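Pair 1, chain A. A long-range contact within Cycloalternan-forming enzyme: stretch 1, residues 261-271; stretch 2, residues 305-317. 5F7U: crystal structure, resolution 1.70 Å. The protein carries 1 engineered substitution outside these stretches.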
# COMPACT_ATOMS: atom_id res chain seq x y z
N ASN A 261 9.30 0.84 -9.19
CA ASN A 261 9.32 1.61 -10.42
C ASN A 261 9.26 0.63 -11.59
O ASN A 261 10.22 -0.08 -11.85
CB ASN A 261 10.59 2.46 -10.47
CG ASN A 261 10.76 3.21 -11.78
OD1 ASN A 261 9.93 3.12 -12.70
ND2 ASN A 261 11.87 3.92 -11.89
N GLN A 262 8.15 0.61 -12.30
CA GLN A 262 7.91 -0.40 -13.33
C GLN A 262 8.55 -0.09 -14.68
O GLN A 262 8.37 -0.85 -15.62
CB GLN A 262 6.40 -0.65 -13.51
CG GLN A 262 5.72 -1.22 -12.25
CD GLN A 262 6.18 -2.63 -11.87
OE1 GLN A 262 6.58 -3.42 -12.73
NE2 GLN A 262 6.10 -2.95 -10.60
N ARG A 263 9.33 0.98 -14.80
CA ARG A 263 10.00 1.24 -16.08
C ARG A 263 10.85 0.02 -16.48
O ARG A 263 11.61 -0.48 -15.67
CB ARG A 263 10.85 2.52 -16.07
CG ARG A 263 11.21 2.98 -17.49
CD ARG A 263 12.30 4.06 -17.52
NE ARG A 263 12.46 4.49 -18.90
CZ ARG A 263 11.69 5.42 -19.47
NH1 ARG A 263 10.73 6.02 -18.76
NH2 ARG A 263 11.86 5.73 -20.75
N GLY A 264 10.68 -0.43 -17.71
CA GLY A 264 11.35 -1.61 -18.25
C GLY A 264 10.52 -2.87 -18.27
O GLY A 264 10.90 -3.84 -18.93
N LYS A 265 9.39 -2.86 -17.55
CA LYS A 265 8.57 -4.07 -17.35
C LYS A 265 7.32 -4.05 -18.22
O LYS A 265 6.74 -2.98 -18.51
CB LYS A 265 8.08 -4.17 -15.89
CG LYS A 265 9.14 -4.22 -14.78
CD LYS A 265 9.73 -5.61 -14.67
CE LYS A 265 10.65 -5.72 -13.45
NZ LYS A 265 11.53 -6.91 -13.66
N ASP A 266 6.87 -5.26 -18.59
CA ASP A 266 5.51 -5.48 -19.10
C ASP A 266 4.67 -5.88 -17.91
O ASP A 266 4.86 -6.95 -17.36
CB ASP A 266 5.48 -6.61 -20.14
CG ASP A 266 6.18 -6.23 -21.42
OD1 ASP A 266 5.90 -5.14 -21.93
OD2 ASP A 266 7.01 -7.03 -21.91
N VAL A 267 3.76 -5.01 -17.51
CA VAL A 267 2.98 -5.19 -16.28
C VAL A 267 1.61 -5.75 -16.63
O VAL A 267 0.88 -5.14 -17.41
CB VAL A 267 2.81 -3.86 -15.51
CG1 VAL A 267 2.13 -4.11 -14.18
CG2 VAL A 267 4.17 -3.18 -15.28
N GLU A 268 1.26 -6.90 -16.05
CA GLU A 268 -0.03 -7.54 -16.34
C GLU A 268 -1.03 -7.15 -15.26
O GLU A 268 -0.76 -7.36 -14.07
CB GLU A 268 0.11 -9.07 -16.31
CG GLU A 268 1.20 -9.63 -17.20
CD GLU A 268 1.04 -9.31 -18.68
OE1 GLU A 268 -0.07 -9.00 -19.18
OE2 GLU A 268 2.07 -9.42 -19.39
N THR A 269 -2.17 -6.61 -15.68
CA THR A 269 -3.26 -6.34 -14.76
C THR A 269 -4.10 -7.62 -14.69
O THR A 269 -5.02 -7.84 -15.46
CB THR A 269 -4.12 -5.15 -15.22
OG1 THR A 269 -3.26 -4.06 -15.59
CG2 THR A 269 -5.04 -4.69 -14.06
N TYR A 270 -3.71 -8.49 -13.77
CA TYR A 270 -4.26 -9.84 -13.73
C TYR A 270 -4.08 -10.36 -12.32
O TYR A 270 -2.95 -10.59 -11.87
CB TYR A 270 -3.46 -10.73 -14.70
CG TYR A 270 -4.03 -12.11 -14.92
CD1 TYR A 270 -5.14 -12.31 -15.77
CD2 TYR A 270 -3.42 -13.23 -14.34
CE1 TYR A 270 -5.64 -13.58 -16.01
CE2 TYR A 270 -3.91 -14.51 -14.58
CZ TYR A 270 -5.01 -14.68 -15.41
OH TYR A 270 -5.47 -15.96 -15.63
N VAL A 271 -5.19 -10.58 -11.62
CA VAL A 271 -5.10 -11.12 -10.26
C VAL A 271 -4.69 -12.59 -10.31
O VAL A 271 -5.15 -13.35 -11.18
CB VAL A 271 -6.41 -10.94 -9.45
CG1 VAL A 271 -6.78 -9.45 -9.32
CG2 VAL A 271 -7.57 -11.76 -10.02
N PHE A 305 -11.31 -5.78 -17.62
CA PHE A 305 -10.59 -6.76 -18.46
C PHE A 305 -9.09 -6.71 -18.19
O PHE A 305 -8.56 -5.69 -17.75
CB PHE A 305 -10.83 -6.49 -19.95
CG PHE A 305 -12.21 -6.86 -20.45
CD1 PHE A 305 -12.53 -8.18 -20.74
CD2 PHE A 305 -13.17 -5.87 -20.67
CE1 PHE A 305 -13.80 -8.51 -21.21
CE2 PHE A 305 -14.44 -6.20 -21.15
CZ PHE A 305 -14.77 -7.52 -21.41
N HIS A 306 -8.41 -7.84 -18.42
CA HIS A 306 -6.95 -7.85 -18.37
C HIS A 306 -6.35 -6.79 -19.31
O HIS A 306 -6.80 -6.61 -20.44
CB HIS A 306 -6.44 -9.24 -18.76
CG HIS A 306 -5.00 -9.26 -19.14
ND1 HIS A 306 -4.58 -9.39 -20.45
CD2 HIS A 306 -3.87 -9.14 -18.40
CE1 HIS A 306 -3.26 -9.36 -20.49
NE2 HIS A 306 -2.81 -9.21 -19.26
N SER A 307 -5.35 -6.08 -18.80
CA SER A 307 -4.55 -5.18 -19.62
C SER A 307 -3.06 -5.48 -19.37
O SER A 307 -2.67 -6.03 -18.31
CB SER A 307 -4.87 -3.71 -19.29
OG SER A 307 -4.74 -3.44 -17.89
N GLN A 308 -2.26 -5.14 -20.37
CA GLN A 308 -0.80 -5.16 -20.24
C GLN A 308 -0.26 -3.75 -20.45
O GLN A 308 -0.54 -3.12 -21.47
CB GLN A 308 -0.18 -6.14 -21.25
CG GLN A 308 1.33 -6.33 -21.07
CD GLN A 308 1.93 -7.15 -22.19
OE1 GLN A 308 1.97 -6.71 -23.33
NE2 GLN A 308 2.39 -8.33 -21.87
N PHE A 309 0.52 -3.27 -19.47
CA PHE A 309 1.20 -1.98 -19.56
C PHE A 309 2.65 -2.23 -19.93
O PHE A 309 3.41 -2.83 -19.15
CB PHE A 309 1.11 -1.24 -18.21
CG PHE A 309 -0.25 -0.66 -17.93
CD1 PHE A 309 -1.27 -1.43 -17.33
CD2 PHE A 309 -0.52 0.67 -18.23
CE1 PHE A 309 -2.55 -0.88 -17.09
CE2 PHE A 309 -1.78 1.24 -17.97
CZ PHE A 309 -2.80 0.46 -17.41
N GLN A 310 3.03 -1.78 -21.11
CA GLN A 310 4.37 -1.96 -21.62
C GLN A 310 5.16 -0.69 -21.32
O GLN A 310 5.07 0.29 -22.06
CB GLN A 310 4.30 -2.23 -23.13
CG GLN A 310 3.50 -3.49 -23.45
CD GLN A 310 3.28 -3.69 -24.94
OE1 GLN A 310 3.68 -2.86 -25.76
NE2 GLN A 310 2.62 -4.78 -25.29
N MET A 311 5.95 -0.71 -20.24
CA MET A 311 6.51 0.55 -19.75
C MET A 311 7.94 0.74 -20.22
O MET A 311 8.90 0.42 -19.49
CB MET A 311 6.36 0.66 -18.21
CG MET A 311 4.93 0.41 -17.70
SD MET A 311 3.65 1.41 -18.52
CE MET A 311 4.06 3.06 -17.92
N ALA A 312 8.10 1.22 -21.46
CA ALA A 312 9.44 1.33 -22.07
C ALA A 312 10.13 -0.05 -22.09
O ALA A 312 11.34 -0.16 -21.93
CB ALA A 312 10.30 2.39 -21.36
N SER A 313 9.31 -1.08 -22.31
CA SER A 313 9.75 -2.48 -22.32
C SER A 313 10.03 -2.98 -23.74
O SER A 313 10.66 -4.02 -23.91
CB SER A 313 8.66 -3.36 -21.70
OG SER A 313 7.46 -3.21 -22.44
N LYS A 314 9.54 -2.26 -24.75
CA LYS A 314 9.70 -2.65 -26.15
C LYS A 314 10.64 -1.67 -26.84
O LYS A 314 11.66 -2.06 -27.39
CB LYS A 314 8.35 -2.67 -26.90
CG LYS A 314 7.22 -3.44 -26.24
CD LYS A 314 7.53 -4.92 -26.06
CE LYS A 314 6.29 -5.65 -25.55
NZ LYS A 314 6.69 -7.01 -25.10
N VAL A 315 10.26 -0.40 -26.79
CA VAL A 315 11.02 0.71 -27.34
C VAL A 315 11.35 1.58 -26.13
O VAL A 315 10.50 1.78 -25.25
CB VAL A 315 10.16 1.49 -28.37
CG1 VAL A 315 10.92 2.67 -28.95
CG2 VAL A 315 9.71 0.57 -29.50
N GLU A 316 12.58 2.11 -26.07
CA GLU A 316 13.09 2.82 -24.90
C GLU A 316 12.30 4.09 -24.53
O GLU A 316 12.30 4.50 -23.38
CB GLU A 316 14.57 3.19 -25.13
CG GLU A 316 15.35 3.64 -23.89
CD GLU A 316 15.30 5.14 -23.61
OE1 GLU A 316 15.12 5.97 -24.54
OE2 GLU A 316 15.45 5.52 -22.43
N ASP A 317 11.68 4.72 -25.52
CA ASP A 317 10.97 5.99 -25.31
C ASP A 317 9.46 5.85 -25.49
O ASP A 317 8.78 6.84 -25.69
CB ASP A 317 11.55 7.09 -26.24
CG ASP A 317 11.25 6.86 -27.71
OD1 ASP A 317 10.89 5.74 -28.12
OD2 ASP A 317 11.40 7.83 -28.50
O HOH W 1 14.42 3.53 -20.75

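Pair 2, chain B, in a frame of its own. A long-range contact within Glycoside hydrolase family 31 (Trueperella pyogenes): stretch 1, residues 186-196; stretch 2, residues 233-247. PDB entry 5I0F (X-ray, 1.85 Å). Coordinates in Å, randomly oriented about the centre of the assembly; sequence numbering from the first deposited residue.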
# COMPACT_ATOMS: atom_id res chain seq x y z
N ASP B 186 16.83 -4.89 6.72
CA ASP B 186 17.85 -5.30 5.77
C ASP B 186 17.25 -6.40 4.89
O ASP B 186 16.96 -7.50 5.36
CB ASP B 186 19.10 -5.77 6.53
CG ASP B 186 20.28 -6.08 5.64
OD1 ASP B 186 20.20 -6.02 4.37
OD2 ASP B 186 21.32 -6.41 6.24
N GLN B 187 17.07 -6.10 3.62
CA GLN B 187 16.51 -7.04 2.68
C GLN B 187 17.52 -8.05 2.11
O GLN B 187 17.14 -8.97 1.38
CB GLN B 187 15.85 -6.27 1.54
CG GLN B 187 14.68 -5.42 2.03
CD GLN B 187 13.44 -6.25 2.28
OE1 GLN B 187 12.97 -6.97 1.40
NE2 GLN B 187 12.90 -6.15 3.49
N ARG B 188 18.80 -7.91 2.44
CA ARG B 188 19.79 -8.90 1.97
C ARG B 188 19.41 -10.31 2.41
O ARG B 188 19.03 -10.53 3.56
CB ARG B 188 21.18 -8.56 2.44
CG ARG B 188 22.23 -9.46 1.81
CD ARG B 188 23.63 -8.97 2.08
NE ARG B 188 24.56 -9.78 1.31
CZ ARG B 188 25.83 -9.47 1.06
NH1 ARG B 188 26.36 -8.33 1.51
NH2 ARG B 188 26.55 -10.30 0.31
N GLY B 189 19.51 -11.26 1.47
CA GLY B 189 19.09 -12.64 1.71
C GLY B 189 17.68 -13.00 1.26
O GLY B 189 17.32 -14.18 1.28
N LEU B 190 16.89 -11.99 0.88
CA LEU B 190 15.49 -12.18 0.54
C LEU B 190 15.28 -12.09 -0.97
O LEU B 190 16.07 -11.45 -1.68
CB LEU B 190 14.61 -11.12 1.23
CG LEU B 190 14.64 -11.04 2.77
CD1 LEU B 190 13.63 -9.98 3.26
CD2 LEU B 190 14.37 -12.39 3.40
N ARG B 191 14.22 -12.75 -1.43
CA ARG B 191 13.68 -12.55 -2.76
C ARG B 191 12.35 -11.82 -2.59
O ARG B 191 11.52 -12.21 -1.76
CB ARG B 191 13.45 -13.86 -3.50
CG ARG B 191 14.69 -14.74 -3.61
CD ARG B 191 14.42 -16.07 -4.32
NE ARG B 191 15.64 -16.88 -4.28
CZ ARG B 191 16.05 -17.67 -3.28
NH1 ARG B 191 15.31 -17.85 -2.19
NH2 ARG B 191 17.23 -18.31 -3.38
N LEU B 192 12.15 -10.77 -3.36
CA LEU B 192 10.93 -9.96 -3.26
C LEU B 192 10.55 -9.38 -4.61
O LEU B 192 11.17 -9.70 -5.61
CB LEU B 192 11.13 -8.87 -2.21
CG LEU B 192 12.23 -7.88 -2.56
CD1 LEU B 192 11.79 -6.48 -2.24
CD2 LEU B 192 13.53 -8.19 -1.87
N ASP B 193 9.53 -8.54 -4.64
CA ASP B 193 9.17 -7.84 -5.87
C ASP B 193 8.56 -6.49 -5.51
O ASP B 193 8.38 -6.20 -4.32
CB ASP B 193 8.27 -8.73 -6.79
CG ASP B 193 6.83 -8.92 -6.28
OD1 ASP B 193 6.51 -8.68 -5.09
OD2 ASP B 193 5.98 -9.32 -7.12
N SER B 194 8.34 -5.67 -6.52
CA SER B 194 7.73 -4.36 -6.37
C SER B 194 6.53 -4.24 -7.31
O SER B 194 6.68 -3.88 -8.50
CB SER B 194 8.76 -3.25 -6.60
OG SER B 194 9.62 -3.19 -5.45
N VAL B 195 5.37 -4.58 -6.75
CA VAL B 195 4.07 -4.47 -7.41
C VAL B 195 3.07 -3.99 -6.37
O VAL B 195 3.06 -4.50 -5.24
CB VAL B 195 3.63 -5.80 -8.09
CG1 VAL B 195 3.42 -6.94 -7.11
CG2 VAL B 195 2.37 -5.59 -8.93
N VAL B 196 2.27 -3.00 -6.72
CA VAL B 196 1.29 -2.47 -5.78
C VAL B 196 0.26 -3.59 -5.54
O VAL B 196 -0.23 -4.22 -6.48
CB VAL B 196 0.63 -1.21 -6.35
CG1 VAL B 196 -0.56 -0.79 -5.51
CG2 VAL B 196 1.66 -0.08 -6.48
N THR B 233 7.61 1.94 -14.12
CA THR B 233 6.42 1.61 -13.30
C THR B 233 5.87 0.21 -13.57
O THR B 233 4.83 -0.17 -13.02
CB THR B 233 5.31 2.67 -13.43
OG1 THR B 233 4.85 2.71 -14.79
CG2 THR B 233 5.82 4.06 -13.00
N ARG B 234 6.59 -0.58 -14.37
CA ARG B 234 6.26 -1.98 -14.55
C ARG B 234 6.81 -2.77 -13.36
O ARG B 234 7.60 -2.26 -12.58
CB ARG B 234 6.83 -2.53 -15.87
CG ARG B 234 6.37 -1.75 -17.09
CD ARG B 234 6.61 -2.51 -18.39
NE ARG B 234 6.16 -1.77 -19.57
CZ ARG B 234 6.86 -0.83 -20.22
NH1 ARG B 234 8.07 -0.43 -19.82
NH2 ARG B 234 6.32 -0.25 -21.31
N ARG B 235 6.36 -4.01 -13.26
CA ARG B 235 6.75 -4.87 -12.16
C ARG B 235 8.23 -5.22 -12.26
O ARG B 235 8.76 -5.38 -13.36
CB ARG B 235 5.91 -6.12 -12.19
CG ARG B 235 6.09 -7.03 -11.00
CD ARG B 235 4.97 -8.04 -10.99
NE ARG B 235 4.98 -8.92 -9.82
CZ ARG B 235 4.09 -9.90 -9.65
NH1 ARG B 235 4.14 -10.67 -8.57
NH2 ARG B 235 3.17 -10.16 -10.60
N THR B 236 8.88 -5.31 -11.10
CA THR B 236 10.26 -5.73 -10.98
C THR B 236 10.39 -6.73 -9.85
O THR B 236 9.60 -6.72 -8.91
CB THR B 236 11.21 -4.54 -10.72
OG1 THR B 236 10.73 -3.76 -9.62
CG2 THR B 236 11.31 -3.65 -11.94
N TRP B 237 11.40 -7.59 -9.97
CA TRP B 237 11.70 -8.63 -8.98
C TRP B 237 13.18 -8.52 -8.59
O TRP B 237 14.03 -8.11 -9.42
CB TRP B 237 11.44 -10.01 -9.57
CG TRP B 237 10.03 -10.36 -9.94
CD1 TRP B 237 9.17 -11.14 -9.23
CD2 TRP B 237 9.36 -10.03 -11.15
NE1 TRP B 237 8.00 -11.30 -9.90
CE2 TRP B 237 8.08 -10.63 -11.09
CE3 TRP B 237 9.71 -9.29 -12.30
CZ2 TRP B 237 7.14 -10.51 -12.13
CZ3 TRP B 237 8.78 -9.17 -13.33
CH2 TRP B 237 7.51 -9.79 -13.24
N TYR B 238 13.47 -8.90 -7.35
CA TYR B 238 14.81 -8.74 -6.74
C TYR B 238 15.17 -10.01 -5.97
O TYR B 238 14.40 -10.46 -5.10
CB TYR B 238 14.87 -7.50 -5.80
CG TYR B 238 14.43 -6.26 -6.53
CD1 TYR B 238 15.33 -5.54 -7.30
CD2 TYR B 238 13.10 -5.84 -6.51
CE1 TYR B 238 14.92 -4.43 -8.02
CE2 TYR B 238 12.68 -4.74 -7.23
CZ TYR B 238 13.59 -4.04 -7.99
OH TYR B 238 13.20 -2.95 -8.70
N ASP B 239 16.31 -10.59 -6.33
CA ASP B 239 16.93 -11.67 -5.57
C ASP B 239 18.17 -11.04 -4.95
O ASP B 239 19.19 -10.82 -5.63
CB ASP B 239 17.28 -12.82 -6.52
CG ASP B 239 17.82 -14.04 -5.82
OD1 ASP B 239 18.66 -13.92 -4.92
OD2 ASP B 239 17.40 -15.14 -6.18
N VAL B 240 18.05 -10.69 -3.68
CA VAL B 240 19.02 -9.81 -3.05
C VAL B 240 20.10 -10.67 -2.40
O VAL B 240 20.15 -10.84 -1.17
CB VAL B 240 18.38 -8.84 -2.05
CG1 VAL B 240 19.40 -7.78 -1.61
CG2 VAL B 240 17.16 -8.16 -2.67
N ALA B 241 20.95 -11.21 -3.25
CA ALA B 241 22.03 -12.08 -2.80
C ALA B 241 21.54 -13.30 -2.02
O ALA B 241 22.18 -13.71 -1.03
CB ALA B 241 23.06 -11.27 -2.00
N ALA B 242 20.42 -13.87 -2.45
CA ALA B 242 19.86 -15.08 -1.86
C ALA B 242 20.41 -16.27 -2.64
O ALA B 242 21.05 -17.13 -2.07
CB ALA B 242 18.34 -15.06 -1.89
N THR B 243 20.23 -16.28 -3.96
CA THR B 243 20.72 -17.38 -4.80
C THR B 243 22.23 -17.37 -5.05
O THR B 243 22.89 -18.41 -4.94
CB THR B 243 20.02 -17.39 -6.17
OG1 THR B 243 18.61 -17.33 -5.96
CG2 THR B 243 20.37 -18.66 -6.98
N VAL B 244 22.76 -16.21 -5.44
CA VAL B 244 24.20 -16.00 -5.60
C VAL B 244 24.58 -14.97 -4.54
O VAL B 244 24.10 -13.84 -4.56
CB VAL B 244 24.53 -15.51 -7.02
CG1 VAL B 244 26.02 -15.27 -7.18
CG2 VAL B 244 24.02 -16.50 -8.08
N SER B 245 25.46 -15.36 -3.61
CA SER B 245 25.62 -14.62 -2.36
C SER B 245 26.29 -13.24 -2.47
O SER B 245 26.33 -12.51 -1.47
CB SER B 245 26.33 -15.49 -1.32
OG SER B 245 27.65 -15.75 -1.71
N ASP B 246 26.77 -12.88 -3.66
CA ASP B 246 27.32 -11.55 -3.92
C ASP B 246 26.69 -10.85 -5.13
O ASP B 246 27.31 -9.92 -5.71
CB ASP B 246 28.85 -11.63 -4.09
CG ASP B 246 29.28 -12.60 -5.17
OD1 ASP B 246 28.45 -13.06 -5.99
OD2 ASP B 246 30.50 -12.93 -5.22
N ARG B 247 25.49 -11.27 -5.52
CA ARG B 247 24.78 -10.65 -6.63
C ARG B 247 23.36 -10.28 -6.24
O ARG B 247 22.64 -11.09 -5.65
CB ARG B 247 24.73 -11.60 -7.82
CG ARG B 247 26.06 -11.88 -8.49
CD ARG B 247 26.57 -10.69 -9.29
NE ARG B 247 27.89 -10.90 -9.88
CZ ARG B 247 29.06 -10.73 -9.27
NH1 ARG B 247 29.14 -10.34 -7.99
NH2 ARG B 247 30.19 -10.96 -9.95
O HOH W 2 23.80 -12.62 1.01
O HOH W 3 8.52 -2.32 -9.92

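Both pairs set two short antiparallel strands side by side, the N-to-C directions at 161° in pair 1 and 157° in pair 2, and the 14 central residues superpose with an RMSD of 0.7 Å. In each, a type II turn leads into the first strand, from Gln A262 to Lys A265 and from Gln B187 to Leu B190. Its third residue, Gly A264 or Gly B189, has a positive phi (100° and 96°) at which a CB would jam against the preceding carbonyl oxygen. The glycine nitrogen starts the ladder: Gly A264 N donates to Met A311 O (2.7 Å), as Gly B189 N does to Val B240 O (2.7 Å). The ladder continues from Met A311 N to Lys A265 O (3.0 Å) and from Val B240 N to Leu B190 O (2.9 Å), then through the reciprocal backbone bonds of Val A267 with Phe A309 and of Leu B192 with Tyr B238.

The matched arginines, Arg A263 and Arg B188, extend along the second stretch to a backbone carbonyl. Arg A263 NH2 makes a weak hydrogen bond to Glu A316 O (2.9 Å), supplemented by a long salt bridge and a water linking its NE to Glu A316 OE2; Arg B188 NH2 bonds Ser B245 O (2.8 Å), while the water on its NE donates to Ala B241 O.

On the face carrying Asp A266 and Glu A268, matched by Arg B191 and Asp B193, the polar solutions diverge. Asp A266 accepts from Ser A313 OG at its OD1 (2.5 Å) and pairs through OD2 with Lys A314 NZ (3.2 Å). At the same position Arg B191 supplies the positive charge: its NE forms a weak, salt-bridged hydrogen bond to Asp B239 OD2 (3.1 Å), its NH2 donates to Thr B243 OG1 (3.1 Å), and Ala B242 CB lies over one guanidinium face. Glu A268 divides its carboxylate, OE1 taking His A306 NE2 (2.7 Å) and OE2 taking Gln A308 NE2 (2.7 Å). The shorter Asp B193 instead receives both NE (2.9 Å) and NH1 (2.7 Å) of Arg B235 on OD2, and Trp B237, in place of the glutamine, brings CD1 to 3.5 Å from Asp B193 CB.

The other face is more apolar. Val A267 CG2 lies 4.4 Å from Met A311 CG, whereas Leu B192 CD2 packs more closely on Val B240 CG2 (3.7 Å). Farther along, Thr A269 OG1 and Ser A307 OG share a hydrogen bond (2.8 Å); in pair 2, Thr B236 OG1 instead accepts from Tyr B238 OH (2.8 Å).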